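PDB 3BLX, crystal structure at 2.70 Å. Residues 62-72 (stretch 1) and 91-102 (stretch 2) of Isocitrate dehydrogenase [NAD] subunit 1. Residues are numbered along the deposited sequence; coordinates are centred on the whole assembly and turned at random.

Stretch 1 (62-72) GVYEAVESLKR
Stretch 2, residues 91-102: GSLNVALRKQLD

Two helical segments of isocitrate dehydrogenase [NAD] subunit 1 pack side by side in the same general direction, their N-to-C vectors 35° apart (signed crossing angle -35°) and their axes 9.6 Å apart at closest approach. Stretch 1 is helical throughout, part of a helix that begins earlier and continues later, with phi/psi near -65/-40 and i-to-i+4 hydrogen bonds such as Val67 N to Val63 O (3.0 Å) and Lys71 N to Val67 O (2.9 Å). In stretch 2, Gly91 (phi/psi 82/147) is the N-cap; at these angles a CB would jam against the preceding carbonyl. The helix follows from Ser92, and Asp102 leaves helical geometry with positive phi (53/44). The register pairs Val63 with Leu93 (CA to CA 5.5 Å) and Val67 with Leu97 (CA to CA 6.9 Å), so the backbones spread toward their C-terminal ends. No hydrogen bond crosses between the stretches; the contact, burying 453 Å² in all, is chiefly apolar.

Gly62 lies out of reach. Val63 (chi1 t) points toward stretch 2 and straddles its first turn: CG2 lies 3.7 Å from Ser92 CB and 4.3 Å from Leu93 CB, while CG1 meets Ala96 CB at 3.6 Å. Tyr64 (t) points away and Glu65 (m, m) is out of reach. Ala66 CB sits 4.2 Å from Leu93 CD2; Leu93 leaves its backbone sideways, with both chi angles between wells (-142°, -139°), yet its end comes nearer. One turn after Val63, Val67 (t) repeats the inward valine: CG2 is 3.6 Å from Ala96 CB, so the small alanine contacts both valines. Val67 CG1 lies 3.5 Å from Gln100 OE1, a van der Waals contact of a methyl with an amide oxygen, not a hydrogen bond, and 4.3 Å from Leu101 CD2.

Glu68 (chi1 -136°, chi2 p, chi3 -136°) points away, but its end comes nearer, and Ser69 (t) is out of reach. Leu70 (m, t) bridges two leucines, with CD1 4.0 Å from Leu97 CD1 and CB 3.8 Å from Leu101 CD1. Leu97 (chi1 m, chi2 27°) starts sideways, whereas Leu101 (m, t) points toward stretch 1. Lys71 (m, t, 98°, t) leaves its backbone sideways; its aliphatic CG packs 3.8 Å from Leu101 CD2. Its NZ makes a long salt bridge to Glu68 OE2 (3.8 Å) within stretch 1 and remains 4.4 Å from Gln100 OE1, Gln100 being m, t with chi3 64°. Arg72 (m, t, m) is out of reach and hydrogen-bonds elsewhere in the structure.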

# COMPACT_ATOMS: atom_id res chain seq x y z
N GLY E 62 4.15 -28.70 0.64
CA GLY E 62 3.28 -28.87 -0.50
C GLY E 62 2.22 -27.80 -0.53
O GLY E 62 1.89 -27.28 -1.59
N VAL E 63 1.70 -27.45 0.63
CA VAL E 63 0.71 -26.38 0.70
C VAL E 63 1.35 -25.08 0.27
O VAL E 63 0.76 -24.33 -0.48
CB VAL E 63 0.07 -26.27 2.11
CG1 VAL E 63 -0.75 -24.96 2.26
CG2 VAL E 63 -0.81 -27.46 2.35
N TYR E 64 2.56 -24.83 0.73
CA TYR E 64 3.27 -23.63 0.33
C TYR E 64 3.49 -23.60 -1.19
O TYR E 64 3.28 -22.57 -1.83
CB TYR E 64 4.58 -23.48 1.11
CG TYR E 64 5.53 -22.44 0.57
CD1 TYR E 64 6.52 -22.78 -0.35
CD2 TYR E 64 5.44 -21.10 0.97
CE1 TYR E 64 7.39 -21.84 -0.88
CE2 TYR E 64 6.32 -20.14 0.46
CZ TYR E 64 7.30 -20.51 -0.48
OH TYR E 64 8.20 -19.59 -1.03
N GLU E 65 3.84 -24.74 -1.78
CA GLU E 65 4.06 -24.83 -3.21
C GLU E 65 2.80 -24.65 -4.05
O GLU E 65 2.85 -24.16 -5.18
CB GLU E 65 4.76 -26.14 -3.57
CG GLU E 65 6.25 -26.15 -3.26
CD GLU E 65 7.02 -24.97 -3.88
OE1 GLU E 65 6.48 -24.32 -4.81
OE2 GLU E 65 8.18 -24.71 -3.45
N ALA E 66 1.67 -25.06 -3.51
CA ALA E 66 0.41 -24.90 -4.21
C ALA E 66 -0.06 -23.45 -4.19
O ALA E 66 -0.53 -22.92 -5.18
CB ALA E 66 -0.63 -25.82 -3.60
N VAL E 67 0.07 -22.82 -3.03
CA VAL E 67 -0.29 -21.42 -2.89
C VAL E 67 0.58 -20.61 -3.83
O VAL E 67 0.07 -19.79 -4.58
CB VAL E 67 -0.16 -20.94 -1.40
CG1 VAL E 67 -0.30 -19.43 -1.28
CG2 VAL E 67 -1.20 -21.61 -0.55
N GLU E 68 1.87 -20.87 -3.81
CA GLU E 68 2.82 -20.15 -4.64
C GLU E 68 2.54 -20.34 -6.14
O GLU E 68 2.61 -19.39 -6.93
CB GLU E 68 4.26 -20.55 -4.27
CG GLU E 68 5.24 -19.36 -4.16
CD GLU E 68 4.71 -18.19 -3.30
OE1 GLU E 68 4.85 -17.02 -3.72
OE2 GLU E 68 4.15 -18.42 -2.19
N SER E 69 2.17 -21.56 -6.51
CA SER E 69 1.77 -21.85 -7.87
C SER E 69 0.50 -21.10 -8.27
O SER E 69 0.43 -20.56 -9.37
CB SER E 69 1.62 -23.35 -8.07
OG SER E 69 1.19 -23.65 -9.38
N LEU E 70 -0.49 -21.06 -7.38
CA LEU E 70 -1.71 -20.29 -7.64
C LEU E 70 -1.47 -18.80 -7.74
O LEU E 70 -2.10 -18.14 -8.54
CB LEU E 70 -2.77 -20.57 -6.61
CG LEU E 70 -3.54 -21.85 -6.92
CD1 LEU E 70 -4.29 -22.30 -5.70
CD2 LEU E 70 -4.49 -21.65 -8.09
N LYS E 71 -0.53 -18.28 -6.96
CA LYS E 71 -0.21 -16.88 -7.05
C LYS E 71 0.34 -16.51 -8.43
O LYS E 71 0.05 -15.43 -8.95
CB LYS E 71 0.76 -16.49 -5.94
CG LYS E 71 0.03 -16.16 -4.65
CD LYS E 71 0.88 -16.39 -3.40
CE LYS E 71 1.52 -15.12 -2.88
NZ LYS E 71 2.03 -15.39 -1.52
N ARG E 72 1.10 -17.44 -9.01
CA ARG E 72 1.66 -17.25 -10.33
C ARG E 72 0.63 -17.47 -11.43
O ARG E 72 0.54 -16.70 -12.36
CB ARG E 72 2.82 -18.20 -10.55
CG ARG E 72 4.01 -17.96 -9.67
CD ARG E 72 5.23 -18.67 -10.22
NE ARG E 72 5.09 -20.12 -10.13
CZ ARG E 72 5.34 -20.80 -9.02
NH1 ARG E 72 5.73 -20.16 -7.93
NH2 ARG E 72 5.20 -22.12 -8.99
N GLY E 91 -8.24 -28.14 7.13
CA GLY E 91 -7.00 -28.75 6.65
C GLY E 91 -6.17 -27.75 5.87
O GLY E 91 -6.71 -26.89 5.17
N SER E 92 -4.85 -27.89 5.96
CA SER E 92 -3.91 -26.83 5.60
C SER E 92 -4.16 -26.15 4.26
O SER E 92 -4.03 -24.93 4.15
CB SER E 92 -2.48 -27.35 5.70
OG SER E 92 -2.03 -27.34 7.04
N LEU E 93 -4.51 -26.94 3.25
CA LEU E 93 -4.68 -26.42 1.90
C LEU E 93 -5.82 -25.44 1.83
O LEU E 93 -5.66 -24.32 1.33
CB LEU E 93 -4.91 -27.55 0.90
CG LEU E 93 -4.25 -27.42 -0.48
CD1 LEU E 93 -5.22 -27.87 -1.54
CD2 LEU E 93 -3.73 -25.98 -0.77
N ASN E 94 -6.98 -25.87 2.32
CA ASN E 94 -8.17 -25.05 2.31
C ASN E 94 -8.03 -23.77 3.14
O ASN E 94 -8.59 -22.73 2.79
CB ASN E 94 -9.38 -25.84 2.77
CG ASN E 94 -9.82 -26.88 1.77
OD1 ASN E 94 -9.89 -26.63 0.58
ND2 ASN E 94 -10.13 -28.06 2.27
N VAL E 95 -7.29 -23.80 4.24
CA VAL E 95 -7.20 -22.60 5.01
C VAL E 95 -6.23 -21.67 4.30
O VAL E 95 -6.44 -20.47 4.26
CB VAL E 95 -6.88 -22.81 6.55
CG1 VAL E 95 -7.29 -24.16 7.03
CG2 VAL E 95 -5.44 -22.55 6.87
N ALA E 96 -5.19 -22.24 3.70
CA ALA E 96 -4.26 -21.42 2.93
C ALA E 96 -4.95 -20.68 1.78
O ALA E 96 -4.73 -19.49 1.59
CB ALA E 96 -3.13 -22.26 2.43
N LEU E 97 -5.79 -21.39 1.04
CA LEU E 97 -6.54 -20.80 -0.05
C LEU E 97 -7.46 -19.71 0.45
O LEU E 97 -7.73 -18.73 -0.23
CB LEU E 97 -7.37 -21.85 -0.78
CG LEU E 97 -6.73 -22.58 -1.97
CD1 LEU E 97 -5.24 -22.62 -1.85
CD2 LEU E 97 -7.29 -23.97 -2.06
N ARG E 98 -7.95 -19.87 1.66
CA ARG E 98 -8.91 -18.92 2.18
C ARG E 98 -8.21 -17.72 2.88
O ARG E 98 -8.61 -16.59 2.71
CB ARG E 98 -9.91 -19.67 3.06
CG ARG E 98 -10.24 -19.03 4.36
CD ARG E 98 -10.85 -20.02 5.33
NE ARG E 98 -11.81 -20.90 4.69
CZ ARG E 98 -11.80 -22.23 4.81
NH1 ARG E 98 -10.89 -22.82 5.57
NH2 ARG E 98 -12.70 -22.96 4.18
N LYS E 99 -7.14 -17.98 3.63
CA LYS E 99 -6.41 -16.91 4.33
C LYS E 99 -5.43 -16.16 3.44
O LYS E 99 -5.33 -14.95 3.53
CB LYS E 99 -5.63 -17.40 5.56
CG LYS E 99 -6.38 -18.30 6.53
CD LYS E 99 -7.39 -17.58 7.39
CE LYS E 99 -8.02 -18.53 8.42
NZ LYS E 99 -9.34 -18.04 8.92
N GLN E 100 -4.68 -16.88 2.61
CA GLN E 100 -3.66 -16.24 1.78
C GLN E 100 -4.19 -15.74 0.45
O GLN E 100 -3.75 -14.71 -0.04
CB GLN E 100 -2.47 -17.15 1.56
CG GLN E 100 -1.67 -17.44 2.80
CD GLN E 100 -0.46 -18.28 2.51
OE1 GLN E 100 0.44 -17.86 1.78
NE2 GLN E 100 -0.42 -19.50 3.07
N LEU E 101 -5.13 -16.46 -0.15
CA LEU E 101 -5.60 -16.06 -1.47
C LEU E 101 -6.94 -15.35 -1.40
O LEU E 101 -7.44 -14.86 -2.40
CB LEU E 101 -5.69 -17.26 -2.40
CG LEU E 101 -4.40 -17.98 -2.68
CD1 LEU E 101 -4.70 -18.96 -3.78
CD2 LEU E 101 -3.31 -16.96 -3.08
N ASP E 102 -7.53 -15.32 -0.22
CA ASP E 102 -8.83 -14.68 -0.02
C ASP E 102 -9.91 -15.20 -1.00
O ASP E 102 -10.67 -14.44 -1.57
CB ASP E 102 -8.70 -13.16 -0.07
CG ASP E 102 -9.88 -12.44 0.60
OD1 ASP E 102 -10.54 -13.02 1.50
OD2 ASP E 102 -10.15 -11.26 0.24